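Long-range contacts in malonyl CoA-acyl carrier protein transacylase (Burkholderia pseudomallei, PDB 3G87), which probably transfers the malonyl group from malonyl-CoA to the phosphopantetheine thiol of holo acyl carrier protein, releasing CoA: residues A98-C104 / A217-V223; V69-Y74 / E273-G277; K112-R116 / H210-F214. All coordinates share one frame. Residues are numbered along the deposited sequence.

Interaction 1 of 3, residues A98-C104 / A217-V223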
ATOM      1  N   ALA A  98       5.940   7.019  -0.869  1.00 13.84           N
ATOM      2  CA  ALA A  98       5.976   8.059   0.220  1.00 12.53           C
ATOM      3  C   ALA A  98       7.413   8.293   0.676  1.00 12.69           C
ATOM      4  O   ALA A  98       7.856   9.434   0.787  1.00 13.02           O
ATOM      5  CB  ALA A  98       5.118   7.621   1.446  1.00  9.23           C
ATOM      6  N   LEU A  99       8.124   7.203   0.993  1.00 12.89           N
ATOM      7  CA  LEU A  99       9.533   7.273   1.380  1.00 13.76           C
ATOM      8  C   LEU A  99      10.375   7.886   0.253  1.00 15.22           C
ATOM      9  O   LEU A  99      11.271   8.716   0.534  1.00 16.81           O
ATOM     10  CB  LEU A  99      10.075   5.895   1.789  1.00 13.43           C
ATOM     11  CG  LEU A  99       9.453   5.240   3.037  1.00 14.28           C
ATOM     12  CD1 LEU A  99       9.927   3.769   3.237  1.00 12.85           C
ATOM     13  CD2 LEU A  99       9.746   6.126   4.295  1.00 12.63           C
ATOM     14  N   LEU A 100      10.045   7.555  -1.013  1.00 14.34           N
ATOM     15  CA  LEU A 100      10.730   8.164  -2.154  1.00 14.11           C
ATOM     16  C   LEU A 100      10.559   9.699  -2.165  1.00 14.88           C
ATOM     17  O   LEU A 100      11.539  10.433  -2.241  1.00 14.83           O
ATOM     18  CB  LEU A 100      10.219   7.569  -3.465  1.00 12.54           C
ATOM     19  CG  LEU A 100      10.789   8.226  -4.715  1.00 13.53           C
ATOM     20  CD1 LEU A 100      12.311   8.071  -4.818  1.00 16.24           C
ATOM     21  CD2 LEU A 100      10.086   7.662  -6.011  1.00 14.74           C
ATOM     22  N   ALA A 101       9.302  10.162  -2.079  1.00 15.10           N
ATOM     23  CA  ALA A 101       8.994  11.581  -2.039  1.00 15.61           C
ATOM     24  C   ALA A 101       9.520  12.261  -0.810  1.00 16.51           C
ATOM     25  O   ALA A 101       9.640  13.447  -0.832  1.00 17.04           O
ATOM     26  CB  ALA A 101       7.492  11.828  -2.176  1.00 14.35           C
ATOM     27  N   ALA A 102       9.853  11.527   0.255  1.00 18.76           N
ATOM     28  CA  ALA A 102      10.496  12.144   1.435  1.00 19.41           C
ATOM     29  C   ALA A 102      12.020  12.195   1.301  1.00 21.12           C
ATOM     30  O   ALA A 102      12.710  12.727   2.177  1.00 22.00           O
ATOM     31  CB  ALA A 102      10.117  11.390   2.721  1.00 19.73           C
ATOM     32  N   GLY A 103      12.552  11.655   0.210  1.00 21.28           N
ATOM     33  CA  GLY A 103      13.967  11.774  -0.034  1.00 21.46           C
ATOM     34  C   GLY A 103      14.758  10.695   0.660  1.00 21.98           C
ATOM     35  O   GLY A 103      15.981  10.813   0.746  1.00 23.29           O
ATOM     36  N   CYS A 104      14.090   9.632   1.112  1.00 20.63           N
ATOM     37  CA  CYS A 104      14.755   8.561   1.881  1.00 20.52           C
ATOM     38  C   CYS A 104      15.669   7.699   1.005  1.00 19.27           C
ATOM     39  O   CYS A 104      16.613   7.134   1.535  1.00 19.21           O
ATOM     40  CB  CYS A 104      13.757   7.642   2.615  1.00 19.66           C
ATOM     41  SG  CYS A 104      12.803   8.500   3.917  1.00 21.36           S
ATOM     42  N   ALA A 217      17.994   7.462   4.102  1.00 24.75           N
ATOM     43  CA  ALA A 217      17.998   8.786   4.762  1.00 23.50           C
ATOM     44  C   ALA A 217      16.731   9.011   5.596  1.00 22.78           C
ATOM     45  O   ALA A 217      15.693   8.402   5.343  1.00 22.15           O
ATOM     46  CB  ALA A 217      18.251   9.953   3.724  1.00 22.03           C
ATOM     47  N   ASP A 218      16.820   9.862   6.612  1.00 23.55           N
ATOM     48  CA  ASP A 218      15.651  10.199   7.444  1.00 24.21           C
ATOM     49  C   ASP A 218      14.719  11.025   6.535  1.00 23.41           C
ATOM     50  O   ASP A 218      15.210  11.722   5.612  1.00 24.44           O
ATOM     51  CB  ASP A 218      16.073  10.999   8.693  1.00 24.62           C
ATOM     52  CG  ASP A 218      16.848  10.152   9.732  1.00 28.69           C
ATOM     53  OD1 ASP A 218      16.591   8.927   9.890  1.00 33.23           O
ATOM     54  OD2 ASP A 218      17.719  10.723  10.422  1.00 32.12           O
ATOM     55  N   PRO A 219      13.391  10.949   6.751  1.00 22.38           N
ATOM     56  CA  PRO A 219      12.502  11.681   5.813  1.00 21.78           C
ATOM     57  C   PRO A 219      12.585  13.208   5.909  1.00 21.04           C
ATOM     58  O   PRO A 219      12.635  13.758   6.993  1.00 21.58           O
ATOM     59  CB  PRO A 219      11.083  11.207   6.199  1.00 21.47           C
ATOM     60  CG  PRO A 219      11.239  10.068   7.091  1.00 21.70           C
ATOM     61  CD  PRO A 219      12.629  10.135   7.720  1.00 22.02           C
ATOM     62  N   ALA A 220      12.517  13.878   4.774  1.00 20.23           N
ATOM     63  CA  ALA A 220      12.599  15.303   4.740  1.00 19.32           C
ATOM     64  C   ALA A 220      11.199  15.897   4.909  1.00 19.69           C
ATOM     65  O   ALA A 220      11.078  17.088   5.195  1.00 19.14           O
ATOM     66  CB  ALA A 220      13.162  15.708   3.443  1.00 19.67           C
ATOM     67  N   ILE A 221      10.168  15.062   4.701  1.00 18.66           N
ATOM     68  CA  ILE A 221       8.742  15.422   4.803  1.00 18.09           C
ATOM     69  C   ILE A 221       8.144  14.216   5.578  1.00 18.88           C
ATOM     70  O   ILE A 221       8.536  13.066   5.307  1.00 19.48           O
ATOM     71  CB  ILE A 221       8.048  15.585   3.377  1.00 16.96           C
ATOM     72  CG1 ILE A 221       8.716  16.674   2.542  1.00 17.22           C
ATOM     73  CG2 ILE A 221       6.563  15.919   3.502  1.00 15.64           C
ATOM     74  CD1 ILE A 221       8.196  16.803   1.086  1.00 16.26           C
ATOM     75  N   PRO A 222       7.283  14.475   6.602  1.00 18.11           N
ATOM     76  CA  PRO A 222       6.790  13.385   7.478  1.00 18.23           C
ATOM     77  C   PRO A 222       6.100  12.279   6.665  1.00 18.12           C
ATOM     78  O   PRO A 222       5.289  12.572   5.780  1.00 17.49           O
ATOM     79  CB  PRO A 222       5.754  14.070   8.359  1.00 17.71           C
ATOM     80  CG  PRO A 222       6.199  15.550   8.402  1.00 19.23           C
ATOM     81  CD  PRO A 222       6.990  15.830   7.140  1.00 18.32           C
ATOM     82  N   VAL A 223       6.443  11.028   6.936  1.00 17.52           N
ATOM     83  CA  VAL A 223       5.801   9.910   6.228  1.00 17.53           C
ATOM     84  C   VAL A 223       5.081   9.108   7.287  1.00 17.46           C
ATOM     85  O   VAL A 223       5.709   8.712   8.279  1.00 17.92           O
ATOM     86  CB  VAL A 223       6.861   9.042   5.491  1.00 17.07           C
ATOM     87  CG1 VAL A 223       6.216   7.812   4.913  1.00 19.43           C
ATOM     88  CG2 VAL A 223       7.546   9.845   4.368  1.00 15.67           C
TER
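At the heart of this contact the methyl group of Ala102 packs against two side chains of the loop 217-223 at once, with Ala102 CB 3.4 Å from Val223 CG2 and 3.6 Å from Pro219 CB. Val223 then reaches along the last turn of helix 94-101: its CG1 lies 3.6 Å from Ala98 CB and 4.0 Å from Leu99 CD2. Small alanines at and just before the helix end let the incoming backbone approach closely, Ala102 and Pro219 standing only 4.8 Å apart between their CA atoms. Further out, Cys104 SG rests on the proline, 3.9 Å from Pro219 CG, while Ile221 turns toward the helix end and also packs on Leu88 of strand 87-90.

The helix closes in a Schellman motif. Gly103 takes positive phi, Gly103 N bonds to Leu100 O at 2.9 Å and Cys104 N to Leu99 O at 3.0 Å. The turned chain presents two carbonyls to the loop: Ala220 N donates to Ala102 O at 2.8 Å, and Ala217 N to Cys104 O at 2.9 Å. Asp218 points away, its OD1 accepting a hydrogen bond from Gly235 N.

The helix starts at the final glycine of a GxSxG sequence, consistent with the nucleophile elbow of acyltransferases, and the loop leads into strand 223-224 beside strand 87-90. Since both cross-segment hydrogen bonds are backbone to backbone, the polar pairing depends on the path of the chain, whereas side chains supply the apolar fit.

Interaction 2 of 3, residues V69-Y74 / E273-G277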
ATOM      1  N   VAL A  69       4.600   3.583 -11.710  1.00 15.69           N
ATOM      2  CA  VAL A  69       3.489   4.443 -12.056  1.00 14.28           C
ATOM      3  C   VAL A  69       3.220   5.486 -10.969  1.00 15.35           C
ATOM      4  O   VAL A  69       3.070   6.709 -11.279  1.00 15.48           O
ATOM      5  CB  VAL A  69       2.272   3.658 -12.517  1.00 14.53           C
ATOM      6  CG1 VAL A  69       1.076   4.588 -12.739  1.00 13.68           C
ATOM      7  CG2 VAL A  69       2.643   2.868 -13.874  1.00 13.94           C
ATOM      8  N   ASN A  70       3.207   5.068  -9.711  1.00 14.57           N
ATOM      9  CA  ASN A  70       3.023   6.048  -8.662  1.00 15.03           C
ATOM     10  C   ASN A  70       4.120   7.113  -8.756  1.00 15.66           C
ATOM     11  O   ASN A  70       3.842   8.300  -8.671  1.00 16.92           O
ATOM     12  CB  ASN A  70       3.084   5.384  -7.281  1.00 14.51           C
ATOM     13  CG  ASN A  70       1.885   4.535  -6.983  1.00 14.99           C
ATOM     14  OD1 ASN A  70       0.916   4.449  -7.772  1.00 14.96           O
ATOM     15  ND2 ASN A  70       1.926   3.877  -5.823  1.00 16.32           N
ATOM     16  N   ALA A  71       5.374   6.703  -8.877  1.00 15.40           N
ATOM     17  CA  ALA A  71       6.480   7.663  -8.972  1.00 16.01           C
ATOM     18  C   ALA A  71       6.358   8.650 -10.128  1.00 16.94           C
ATOM     19  O   ALA A  71       6.569   9.842  -9.967  1.00 18.22           O
ATOM     20  CB  ALA A  71       7.798   6.908  -9.110  1.00 15.85           C
ATOM     21  N   LEU A  72       6.086   8.154 -11.319  1.00 17.36           N
ATOM     22  CA  LEU A  72       6.051   9.013 -12.484  1.00 17.43           C
ATOM     23  C   LEU A  72       4.929  10.026 -12.354  1.00 18.02           C
ATOM     24  O   LEU A  72       5.140  11.226 -12.593  1.00 19.27           O
ATOM     25  CB  LEU A  72       5.897   8.148 -13.732  1.00 17.35           C
ATOM     26  CG  LEU A  72       7.224   7.839 -14.474  1.00 16.79           C
ATOM     27  CD1 LEU A  72       8.437   7.523 -13.573  1.00 17.98           C
ATOM     28  CD2 LEU A  72       7.016   6.735 -15.483  1.00 12.79           C
ATOM     29  N   THR A  73       3.760   9.555 -11.921  1.00 18.02           N
ATOM     30  CA  THR A  73       2.631  10.423 -11.613  1.00 18.67           C
ATOM     31  C   THR A  73       3.047  11.477 -10.602  1.00 18.50           C
ATOM     32  O   THR A  73       2.757  12.657 -10.803  1.00 19.68           O
ATOM     33  CB  THR A  73       1.508   9.647 -11.021  1.00 18.03           C
ATOM     34  OG1 THR A  73       1.216   8.570 -11.888  1.00 20.16           O
ATOM     35  CG2 THR A  73       0.274  10.515 -10.928  1.00 19.87           C
ATOM     36  N   TYR A  74       3.757  11.064  -9.555  1.00 17.70           N
ATOM     37  CA  TYR A  74       4.272  12.009  -8.572  1.00 18.18           C
ATOM     38  C   TYR A  74       5.221  13.076  -9.198  1.00 18.48           C
ATOM     39  O   TYR A  74       5.048  14.273  -8.974  1.00 19.07           O
ATOM     40  CB  TYR A  74       4.924  11.238  -7.459  1.00 17.39           C
ATOM     41  CG  TYR A  74       5.875  12.049  -6.611  1.00 19.16           C
ATOM     42  CD1 TYR A  74       5.402  12.932  -5.606  1.00 15.73           C
ATOM     43  CD2 TYR A  74       7.271  11.914  -6.784  1.00 15.04           C
ATOM     44  CE1 TYR A  74       6.325  13.699  -4.851  1.00 16.70           C
ATOM     45  CE2 TYR A  74       8.151  12.662  -6.036  1.00 14.69           C
ATOM     46  CZ  TYR A  74       7.686  13.528  -5.090  1.00 16.29           C
ATOM     47  OH  TYR A  74       8.594  14.220  -4.384  1.00 19.39           O
ATOM     48  N   GLU A 273      -4.210  11.892  -4.322  1.00 15.60           N
ATOM     49  CA  GLU A 273      -3.822  10.560  -4.690  1.00 15.81           C
ATOM     50  C   GLU A 273      -2.957  10.615  -5.902  1.00 17.16           C
ATOM     51  O   GLU A 273      -3.389  11.123  -6.981  1.00 16.45           O
ATOM     52  CB  GLU A 273      -5.037   9.669  -4.983  1.00 15.48           C
ATOM     53  CG  GLU A 273      -4.718   8.186  -5.213  1.00 12.98           C
ATOM     54  CD  GLU A 273      -5.956   7.300  -5.035  1.00 17.81           C
ATOM     55  OE1 GLU A 273      -7.078   7.865  -4.952  1.00 19.86           O
ATOM     56  OE2 GLU A 273      -5.847   6.049  -4.962  1.00 15.22           O
ATOM     57  N   LEU A 274      -1.730  10.101  -5.746  1.00 16.23           N
ATOM     58  CA  LEU A 274      -0.811  10.095  -6.873  1.00 16.02           C
ATOM     59  C   LEU A 274      -0.523   8.668  -7.413  1.00 16.58           C
ATOM     60  O   LEU A 274       0.269   7.913  -6.857  1.00 15.57           O
ATOM     61  CB  LEU A 274       0.449  10.856  -6.489  1.00 15.46           C
ATOM     62  CG  LEU A 274       0.079  12.336  -6.301  1.00 15.22           C
ATOM     63  CD1 LEU A 274       1.217  13.155  -5.682  1.00 11.93           C
ATOM     64  CD2 LEU A 274      -0.326  12.983  -7.634  1.00 16.76           C
ATOM     65  N   GLY A 275      -1.177   8.311  -8.495  1.00 16.72           N
ATOM     66  CA  GLY A 275      -1.005   6.989  -9.078  1.00 18.73           C
ATOM     67  C   GLY A 275      -2.256   6.617  -9.827  1.00 19.92           C
ATOM     68  O   GLY A 275      -3.155   7.455  -9.936  1.00 20.03           O
ATOM     69  N   HIS A 276      -2.351   5.389 -10.329  1.00 19.94           N
ATOM     70  CA  HIS A 276      -3.508   5.056 -11.178  1.00 21.99           C
ATOM     71  C   HIS A 276      -4.732   4.809 -10.297  1.00 22.17           C
ATOM     72  O   HIS A 276      -4.634   4.168  -9.249  1.00 22.94           O
ATOM     73  CB  HIS A 276      -3.225   3.819 -12.089  1.00 21.78           C
ATOM     74  CG  HIS A 276      -4.424   3.327 -12.862  1.00 25.77           C
ATOM     75  ND1 HIS A 276      -4.855   3.906 -14.050  1.00 23.84           N
ATOM     76  CD2 HIS A 276      -5.293   2.310 -12.612  1.00 28.80           C
ATOM     77  CE1 HIS A 276      -5.922   3.263 -14.493  1.00 21.40           C
ATOM     78  NE2 HIS A 276      -6.209   2.290 -13.646  1.00 24.97           N
ATOM     79  N   GLY A 277      -5.879   5.325 -10.720  1.00 22.06           N
ATOM     80  CA  GLY A 277      -7.167   5.047 -10.060  1.00 22.32           C
ATOM     81  C   GLY A 277      -7.488   6.020  -8.939  1.00 22.61           C
ATOM     82  O   GLY A 277      -6.701   6.934  -8.652  1.00 22.22           O
TER
HETATM   83  O   HOH W   1      -0.204   3.477 -10.078  1.00 22.71           O
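Leu274 lies at the edge of the Tyr74 ring, its CD1 4.2 Å from Tyr74 CD1 and near the ring plane. One turn of helix back, Asn70 meets the backbone of the 273-277 loop: Asn70 OD1 is 3.4 Å from Gly275 CA, at a place where a CB would clash with that oxygen, and the phi of Gly275 also calls for glycine. Thr73 packs its methyl on the Leu274-Gly275 peptide, CG2 lying 3.6 Å from Gly275 N, while its OG1 donates to Val69 O at 2.7 Å within the helix. The loop leaves strand 269-273, an outer strand of the parallel sheet in this α/β acyltransferase domain, and helix 59-81 packs against the loop where it leaves the strand. Asn70 ND2 bonds to Pro12 O and Asn97 OD1, tying the helix to the loop after strand 6-11 and to helix 94-101. A water bridges the remaining gap, donating to Asn70 OD1 at 2.7 Å and accepting from His276 N at 2.9 Å.

Interaction 3 of 3, residues K112-R116 / H210-F214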
ATOM      1  N   LYS A 112      14.618  -1.129  -6.615  1.00 20.45           N
ATOM      2  CA  LYS A 112      15.339  -2.291  -6.131  1.00 20.75           C
ATOM      3  C   LYS A 112      14.751  -2.888  -4.849  1.00 20.39           C
ATOM      4  O   LYS A 112      14.628  -4.133  -4.735  1.00 20.87           O
ATOM      5  CB  LYS A 112      16.813  -1.955  -5.918  1.00 22.00           C
ATOM      6  CG  LYS A 112      17.634  -1.917  -7.184  1.00 22.92           C
ATOM      7  CD  LYS A 112      18.833  -1.063  -6.890  1.00 26.96           C
ATOM      8  CE  LYS A 112      20.027  -1.489  -7.689  1.00 32.35           C
ATOM      9  NZ  LYS A 112      20.923  -0.325  -8.020  1.00 34.54           N
ATOM     10  N   LEU A 113      14.378  -2.044  -3.886  1.00 18.41           N
ATOM     11  CA  LEU A 113      13.746  -2.597  -2.698  1.00 17.44           C
ATOM     12  C   LEU A 113      12.420  -3.307  -3.017  1.00 17.30           C
ATOM     13  O   LEU A 113      12.146  -4.363  -2.433  1.00 17.66           O
ATOM     14  CB  LEU A 113      13.539  -1.542  -1.623  1.00 17.03           C
ATOM     15  CG  LEU A 113      14.751  -0.789  -1.052  1.00 19.51           C
ATOM     16  CD1 LEU A 113      14.191   0.356  -0.191  1.00 23.70           C
ATOM     17  CD2 LEU A 113      15.781  -1.662  -0.212  1.00 16.79           C
ATOM     18  N   VAL A 114      11.646  -2.732  -3.926  1.00 16.27           N
ATOM     19  CA  VAL A 114      10.340  -3.213  -4.322  1.00 16.57           C
ATOM     20  C   VAL A 114      10.359  -4.574  -5.022  1.00 17.34           C
ATOM     21  O   VAL A 114       9.600  -5.412  -4.717  1.00 17.25           O
ATOM     22  CB  VAL A 114       9.562  -2.163  -5.122  1.00 17.31           C
ATOM     23  CG1 VAL A 114       8.460  -2.741  -5.821  1.00 17.40           C
ATOM     24  CG2 VAL A 114       9.078  -1.066  -4.273  1.00 15.17           C
ATOM     25  N   ALA A 115      11.281  -4.737  -5.949  1.00 17.42           N
ATOM     26  CA  ALA A 115      11.530  -5.982  -6.598  1.00 17.47           C
ATOM     27  C   ALA A 115      11.891  -7.106  -5.633  1.00 17.14           C
ATOM     28  O   ALA A 115      11.416  -8.148  -5.775  1.00 18.35           O
ATOM     29  CB  ALA A 115      12.520  -5.836  -7.663  1.00 16.80           C
ATOM     30  N   ARG A 116      12.691  -6.859  -4.631  1.00 16.60           N
ATOM     31  CA  ARG A 116      12.959  -7.877  -3.636  1.00 17.07           C
ATOM     32  C   ARG A 116      11.738  -8.164  -2.786  1.00 17.34           C
ATOM     33  O   ARG A 116      11.436  -9.280  -2.550  1.00 17.95           O
ATOM     34  CB  ARG A 116      14.192  -7.550  -2.786  1.00 14.95           C
ATOM     35  CG  ARG A 116      14.584  -8.562  -1.743  1.00 15.59           C
ATOM     36  CD  ARG A 116      15.733  -9.397  -2.112  1.00 16.95           C
ATOM     37  NE  ARG A 116      15.632  -9.875  -3.470  1.00 18.64           N
ATOM     38  CZ  ARG A 116      15.269 -11.086  -3.883  1.00 22.25           C
ATOM     39  NH1 ARG A 116      15.231 -11.337  -5.150  1.00 15.87           N
ATOM     40  NH2 ARG A 116      14.999 -12.052  -3.087  1.00 24.51           N
ATOM     41  N   HIS A 210      17.932  -7.819   3.275  1.00 21.39           N
ATOM     42  CA  HIS A 210      18.252  -7.175   2.034  1.00 20.44           C
ATOM     43  C   HIS A 210      18.449  -5.680   2.284  1.00 21.60           C
ATOM     44  O   HIS A 210      19.309  -5.083   1.724  1.00 20.80           O
ATOM     45  CB  HIS A 210      17.172  -7.510   1.031  1.00 18.92           C
ATOM     46  CG  HIS A 210      17.205  -6.734  -0.237  1.00 19.07           C
ATOM     47  ND1 HIS A 210      18.147  -6.929  -1.209  1.00 20.92           N
ATOM     48  CD2 HIS A 210      16.363  -5.819  -0.726  1.00 18.67           C
ATOM     49  CE1 HIS A 210      17.900  -6.149  -2.226  1.00 16.24           C
ATOM     50  NE2 HIS A 210      16.824  -5.460  -1.956  1.00 18.92           N
ATOM     51  N   LEU A 211      17.651  -5.134   3.183  1.00 22.28           N
ATOM     52  CA  LEU A 211      17.668  -3.730   3.500  1.00 24.04           C
ATOM     53  C   LEU A 211      18.972  -3.260   4.072  1.00 25.53           C
ATOM     54  O   LEU A 211      19.305  -2.133   3.928  1.00 25.74           O
ATOM     55  CB  LEU A 211      16.564  -3.373   4.474  1.00 23.47           C
ATOM     56  CG  LEU A 211      15.249  -2.857   3.964  1.00 23.17           C
ATOM     57  CD1 LEU A 211      14.231  -2.903   5.024  1.00 21.05           C
ATOM     58  CD2 LEU A 211      15.390  -1.467   3.426  1.00 22.62           C
ATOM     59  N   GLN A 212      19.693  -4.160   4.715  1.00 26.99           N
ATOM     60  CA  GLN A 212      20.956  -3.850   5.312  1.00 27.93           C
ATOM     61  C   GLN A 212      22.019  -3.436   4.324  1.00 27.42           C
ATOM     62  O   GLN A 212      22.971  -2.845   4.700  1.00 28.62           O
ATOM     63  CB  GLN A 212      21.408  -4.941   6.274  1.00 28.74           C
ATOM     64  CG  GLN A 212      20.683  -4.920   7.605  1.00 33.91           C
ATOM     65  CD  GLN A 212      20.834  -6.184   8.429  1.00 44.14           C
ATOM     66  OE1 GLN A 212      20.626  -7.282   7.953  1.00 47.87           O
ATOM     67  NE2 GLN A 212      21.181  -6.029   9.681  1.00 47.42           N
ATOM     68  N   SER A 213      21.808  -3.686   3.053  1.00 26.26           N
ATOM     69  CA  SER A 213      22.687  -3.201   2.008  1.00 26.47           C
ATOM     70  C   SER A 213      22.473  -1.782   1.480  1.00 27.19           C
ATOM     71  O   SER A 213      23.077  -1.415   0.515  1.00 27.82           O
ATOM     72  CB  SER A 213      22.622  -4.096   0.797  1.00 26.08           C
ATOM     73  OG  SER A 213      22.979  -5.385   1.067  1.00 27.16           O
ATOM     74  N   PHE A 214      21.597  -1.017   2.097  1.00 26.20           N
ATOM     75  CA  PHE A 214      21.133   0.265   1.607  1.00 25.83           C
ATOM     76  C   PHE A 214      21.192   1.249   2.775  1.00 26.56           C
ATOM     77  O   PHE A 214      20.919   0.897   3.951  1.00 26.40           O
ATOM     78  CB  PHE A 214      19.691   0.140   1.031  1.00 25.83           C
ATOM     79  CG  PHE A 214      19.581  -0.813  -0.167  1.00 24.23           C
ATOM     80  CD1 PHE A 214      19.902  -0.378  -1.461  1.00 25.27           C
ATOM     81  CD2 PHE A 214      19.235  -2.142   0.008  1.00 20.36           C
ATOM     82  CE1 PHE A 214      19.846  -1.264  -2.558  1.00 23.78           C
ATOM     83  CE2 PHE A 214      19.161  -3.015  -1.073  1.00 20.78           C
ATOM     84  CZ  PHE A 214      19.464  -2.579  -2.352  1.00 21.27           C
TER
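His210, in the last turn of helix 201-211, opens the second segment by directing its imidazole at helix 107-123. The aliphatic part of Arg116 covers one face of this ring in a CH-pi contact, with Arg116 CG 3.6 Å from the His210 ring centroid and 20° off the normal; the closest atoms, Arg116 CG and His210 CD2, are 3.4 Å apart. His210 CD2 also lies 4.2 Å from Leu113 CD2. Next comes Leu211, whose CD2 meets Leu113 CD2 at 3.7 Å. The chain then reverses through a type I turn from Leu211 to Phe214, closed by Phe214 N bonding to Leu211 O at 3.1 Å, with Gln212 and Ser213 at its corners. This turn brings Phe214 back toward the other helix. There Leu113 CD2 sits over the face of the aromatic ring, 3.9 Å from the Phe214 ring centroid and 28° off the normal, and Lys112 CD approaches the same ring, 4.5 Å from Phe214 CE1.

One methyl of Leu113 thus touches all three residues, and no direct hydrogen bond crosses the interface: it is held by apolar and CH-pi packing. Leu113 also packs on Phe105 and on Phe96 of helix 94-101, while Val114 turns away to Gln63 and Tyr67 of helix 59-81, so helix 107-123 lies between helix 59-81 and the end of helix 201-211, with helix 94-101 flanking it.

Interactions 1 and 2 have centres 16 Å apart and touch directly: Ala101 CB meets Tyr74 CZ at 3.4 Å, and Leu100 CD2 meets Ala71 CB at 3.9 Å, so helix 94-101 packs on helix 59-81. Their loops belong to the parallel sheet's two outer strands, 223-224 and 269-273. Interaction 3 lies 16 Å from interaction 1 and 21 Å from interaction 2, between centres, farther from the sheet; its segments adjoin those of interaction 1 in sequence, with no other touch between them. The first segments run 69-74, 98-104, 112-116, and the second return in reverse order, 210-214, 217-223, 273-277. Successive helices are thereby joined to later parts of one acyltransferase domain.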